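Side-chain contacts in nickel-dependent hydrogenase large subunit (PDB 3MYR), which carries the nickel-iron active centre of a heterodimeric hydrogenase, which oxidises molecular hydrogen and passes the electrons to an acceptor: residues Tyr335-Gly338 and Asn339-Leu343; Thr400-Asp403 and Gln404-Glu407. All coordinates share one frame; numbering follows the deposited sequence.

Both contacts are local, each made within one unbroken run of chain, and they stand apart, their centres about 41 Å from each other and their nearest atoms about 27 Å. They share no secondary-structure element. Contact 1 (335-343) belongs to the long loop between strands 324-327 and 378-381, is partly buried, and lies in the broader neighbourhood of the magnesium site; a tyrosine ring with a leucine methyl over one face is its centre. Contact 2 (400-407) is a surface contact where helix 390-399 gives way to helix 403-416, away from the annotated sites, and is dominated by backbone bonds at the helix start.

Contact 1 (Tyr335-Gly338 and Asn339-Leu343)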
loop_
_atom_site.group_PDB
_atom_site.type_symbol
_atom_site.label_atom_id
_atom_site.label_comp_id
_atom_site.label_asym_id
_atom_site.label_seq_id
_atom_site.Cartn_x
_atom_site.Cartn_y
_atom_site.Cartn_z
ATOM N N TYR B 335 15.563 10.023 -21.561
ATOM C CA TYR B 335 16.875 10.056 -20.931
ATOM C C TYR B 335 17.777 10.937 -21.802
ATOM O O TYR B 335 17.913 10.707 -23.001
ATOM C CB TYR B 335 17.511 8.648 -20.885
ATOM C CG TYR B 335 17.080 7.712 -19.781
ATOM C CD1 TYR B 335 16.193 8.125 -18.763
ATOM C CD2 TYR B 335 17.548 6.381 -19.756
ATOM C CE1 TYR B 335 15.798 7.240 -17.752
ATOM C CE2 TYR B 335 17.167 5.502 -18.737
ATOM C CZ TYR B 335 16.307 5.958 -17.737
ATOM O OH TYR B 335 15.984 5.129 -16.721
ATOM N N SER B 336 18.463 11.885 -21.179
ATOM C CA SER B 336 19.418 12.738 -21.878
ATOM C C SER B 336 20.590 11.937 -22.405
ATOM O O SER B 336 21.227 12.364 -23.341
ATOM C CB SER B 336 19.916 13.852 -20.938
ATOM O OG SER B 336 20.681 13.271 -19.928
ATOM N N VAL B 337 20.868 10.753 -21.851
ATOM C CA VAL B 337 21.971 9.949 -22.403
ATOM C C VAL B 337 21.518 9.112 -23.593
ATOM O O VAL B 337 22.331 8.431 -24.210
ATOM C CB VAL B 337 22.670 9.081 -21.318
ATOM C CG1 VAL B 337 23.331 10.004 -20.213
ATOM C CG2 VAL B 337 21.657 8.113 -20.655
ATOM N N GLY B 338 20.224 9.146 -23.930
ATOM C CA GLY B 338 19.713 8.273 -24.992
ATOM C C GLY B 338 18.771 7.235 -24.414
ATOM O O GLY B 338 19.046 6.672 -23.346
ATOM N N ASN B 339 17.623 7.049 -25.078
ATOM C CA ASN B 339 16.518 6.227 -24.560
ATOM C C ASN B 339 16.728 4.738 -24.637
ATOM O O ASN B 339 15.880 3.950 -24.233
ATOM C CB ASN B 339 15.214 6.598 -25.250
ATOM C CG ASN B 339 14.804 8.020 -24.946
ATOM O OD1 ASN B 339 15.246 8.621 -23.929
ATOM N ND2 ASN B 339 14.062 8.622 -25.884
ATOM N N ASP B 340 17.889 4.354 -25.126
ATOM C CA ASP B 340 18.295 2.955 -25.155
ATOM C C ASP B 340 19.288 2.597 -24.022
ATOM O O ASP B 340 19.612 1.442 -23.849
ATOM C CB ASP B 340 18.870 2.604 -26.549
ATOM C CG ASP B 340 20.151 3.431 -26.901
ATOM O OD1 ASP B 340 20.912 2.993 -27.823
ATOM O OD2 ASP B 340 20.382 4.538 -26.321
ATOM N N ARG B 341 19.740 3.571 -23.237
ATOM C CA ARG B 341 20.690 3.307 -22.169
ATOM C C ARG B 341 20.006 2.975 -20.856
ATOM O O ARG B 341 18.880 3.397 -20.617
ATOM C CB ARG B 341 21.521 4.547 -21.922
ATOM C CG ARG B 341 22.260 5.084 -23.158
ATOM C CD ARG B 341 23.200 4.072 -23.740
ATOM N NE ARG B 341 24.513 4.210 -23.110
ATOM C CZ ARG B 341 25.633 3.613 -23.546
ATOM N NH1 ARG B 341 26.786 3.813 -22.901
ATOM N NH2 ARG B 341 25.600 2.806 -24.619
ATOM N N GLY B 342 20.677 2.213 -19.996
ATOM C CA GLY B 342 20.133 1.888 -18.682
ATOM C C GLY B 342 20.788 2.874 -17.714
ATOM O O GLY B 342 21.955 3.200 -17.889
ATOM N N LEU B 343 20.052 3.418 -16.738
ATOM C CA LEU B 343 20.683 4.284 -15.718
ATOM C C LEU B 343 20.692 3.628 -14.356
ATOM O O LEU B 343 19.620 3.211 -13.884
ATOM C CB LEU B 343 19.965 5.639 -15.625
ATOM C CG LEU B 343 20.245 6.540 -16.835
ATOM C CD1 LEU B 343 19.367 7.802 -16.782
ATOM C CD2 LEU B 343 21.825 6.886 -17.068
#
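Two successive type I beta turns, Tyr-335 to Gly-338 and Gly-338 to Arg-341, fold the backbone back so that the side chains of Tyr-335 and Leu-343 meet, the second turn being closed by Arg-341 N to Gly-338 O at 3.2 Å. Gly-338 joins the turns at phi 113°, a backbone angle at which any side chain would collide with the carbonyl O of Val-337. This double turn lies in the loop between strands 324-327 and 378-381. Leu-343 CD1 sits over the centre of one face of the Tyr-335 ring, 3.5 Å from its centroid and almost exactly on the ring normal, a CH-pi contact. At the ring edge, in its plane, Arg-341 O approaches Tyr-335 CE2 to 3.3 Å. The other leucine methyl, Leu-343 CD2, packs on Val-337 CG2 at 3.8 Å, and the same valine methyl also touches Arg-341 CB, the two side chains crossing at about a right angle. The phenol OH is hydrogen-bonded to Glu-326 O, and the backbone of Leu-343 also bonds to Glu-326, tying the turns to strand 324-327; the tyrosine side chain is about 8 Å from the bound magnesium ion. A leucine in place of Tyr-335 would probably strip Leu-343 CD1 of the flat face it covers and leave Glu-326 O without its phenol partner. The amide of Asn-339 reaches back across the first turn: with CG anti to the carbonyl carbon (chi1 -64°), OD1 is brought to the start of that turn, while ND2 bonds to Glu-334 OE1, so both ends of the amide are fixed. Tyr-335 N meets Asn-339 OD1 at 2.8 Å in a straight bond, its donor nearly on the line of the side-chain C=O.

Contact 2 (Thr400-Asp403 and Gln404-Glu407); sequences TGHD and QARE
His-402 O accepts Arg-406 N at 3.0 Å, with the donor in the carbonyl plane, and so forms an i to i+4 bond at the start of helix 403-416. His-402 is the N-cap residue. One residue on, Asp-403 O takes Glu-407 N, also at 3.0 Å, with the donor tilted 23° from the carbonyl plane. Just before, Gly-401, at positive phi, is the C-prime residue of a Schellman motif ending helix 390-399, so one helix stops and the next begins within a few residues. The His-402 imidazole leans forward over the first turn of the new helix: CG stands trans to the backbone N (chi1 180°), which brings His-402 CD2 to 3.0 Å from Ala-405 N and 3.4 Å from Ala-405 CB. Gln-404 runs beside the histidine, pointing the same way, its amide plane only 16° from the ring plane; Gln-404 CB lies 3.7 Å from His-402 NE2, while Gln-404 NE2 bonds to Asp-442 OD1. His-402, Gln-404 and Ala-405 all rest on Ile-439 of helix 426-456. The bent Arg-406 side chain folds back over the junction, Arg-406 NE coming to 3.5 Å from Gly-401 CA, and its guanidinium makes a cation-pi contact with Tyr-398. The two backbone bonds are thus helical, whereas the imidazole packs through its CD2 and NE2 edge by van der Waals contact and the arginine's charge is directed to the preceding helix.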
loop_
_atom_site.group_PDB
_atom_site.type_symbol
_atom_site.label_atom_id
_atom_site.label_comp_id
_atom_site.label_asym_id
_atom_site.label_seq_id
_atom_site.Cartn_x
_atom_site.Cartn_y
_atom_site.Cartn_z
ATOM N N THR B 400 19.480 -20.844 1.591
ATOM C CA THR B 400 20.542 -20.542 2.565
ATOM C C THR B 400 20.350 -21.362 3.849
ATOM O O THR B 400 20.945 -21.041 4.877
ATOM C CB THR B 400 20.605 -19.020 2.953
ATOM O OG1 THR B 400 19.326 -18.554 3.419
ATOM C CG2 THR B 400 20.969 -18.155 1.742
ATOM N N GLY B 401 19.474 -22.368 3.836
ATOM C CA GLY B 401 19.412 -23.238 5.009
ATOM C C GLY B 401 18.661 -22.678 6.225
ATOM O O GLY B 401 18.892 -23.133 7.328
ATOM N N HIS B 402 17.731 -21.733 6.037
ATOM C CA HIS B 402 16.882 -21.269 7.164
ATOM C C HIS B 402 15.993 -22.416 7.597
ATOM O O HIS B 402 15.196 -22.910 6.764
ATOM C CB HIS B 402 16.054 -20.033 6.773
ATOM C CG HIS B 402 15.160 -19.496 7.868
ATOM N ND1 HIS B 402 15.516 -18.422 8.680
ATOM C CD2 HIS B 402 13.907 -19.838 8.240
ATOM C CE1 HIS B 402 14.533 -18.167 9.531
ATOM N NE2 HIS B 402 13.544 -19.009 9.280
ATOM N N ASP B 403 16.091 -22.835 8.874
ATOM C CA ASP B 403 15.488 -24.115 9.261
ATOM C C ASP B 403 13.967 -24.069 9.201
ATOM O O ASP B 403 13.322 -25.004 8.723
ATOM C CB ASP B 403 15.904 -24.549 10.654
ATOM C CG ASP B 403 17.300 -25.229 10.684
ATOM O OD1 ASP B 403 17.821 -25.750 9.660
ATOM O OD2 ASP B 403 17.866 -25.250 11.774
ATOM N N GLN B 404 13.390 -23.015 9.762
ATOM C CA GLN B 404 11.948 -22.942 9.788
ATOM C C GLN B 404 11.383 -22.842 8.348
ATOM O O GLN B 404 10.413 -23.548 8.029
ATOM C CB GLN B 404 11.481 -21.751 10.637
ATOM C CG GLN B 404 9.990 -21.565 10.652
ATOM C CD GLN B 404 9.563 -20.350 11.466
ATOM O OE1 GLN B 404 10.329 -19.379 11.607
ATOM N NE2 GLN B 404 8.363 -20.406 12.016
ATOM N N ALA B 405 12.015 -22.019 7.491
ATOM C CA ALA B 405 11.561 -21.892 6.106
ATOM C C ALA B 405 11.624 -23.230 5.381
ATOM O O ALA B 405 10.730 -23.576 4.604
ATOM C CB ALA B 405 12.370 -20.827 5.342
ATOM N N ARG B 406 12.674 -24.000 5.638
ATOM C CA ARG B 406 12.841 -25.265 4.997
ATOM C C ARG B 406 11.694 -26.197 5.451
ATOM O O ARG B 406 11.122 -26.936 4.658
ATOM C CB ARG B 406 14.152 -25.858 5.482
ATOM C CG ARG B 406 15.028 -26.378 4.431
ATOM C CD ARG B 406 15.933 -25.276 3.981
ATOM N NE ARG B 406 17.314 -25.735 3.859
ATOM C CZ ARG B 406 17.813 -26.456 2.852
ATOM N NH1 ARG B 406 19.102 -26.777 2.892
ATOM N NH2 ARG B 406 17.043 -26.898 1.845
ATOM N N GLU B 407 11.417 -26.211 6.743
ATOM C CA GLU B 407 10.361 -27.052 7.306
ATOM C C GLU B 407 8.997 -26.670 6.724
ATOM O O GLU B 407 8.217 -27.522 6.360
ATOM C CB GLU B 407 10.317 -26.792 8.785
ATOM C CG GLU B 407 9.687 -27.821 9.739
ATOM C CD GLU B 407 10.152 -27.557 11.233
ATOM O OE1 GLU B 407 10.592 -28.521 11.928
ATOM O OE2 GLU B 407 10.123 -26.376 11.713
#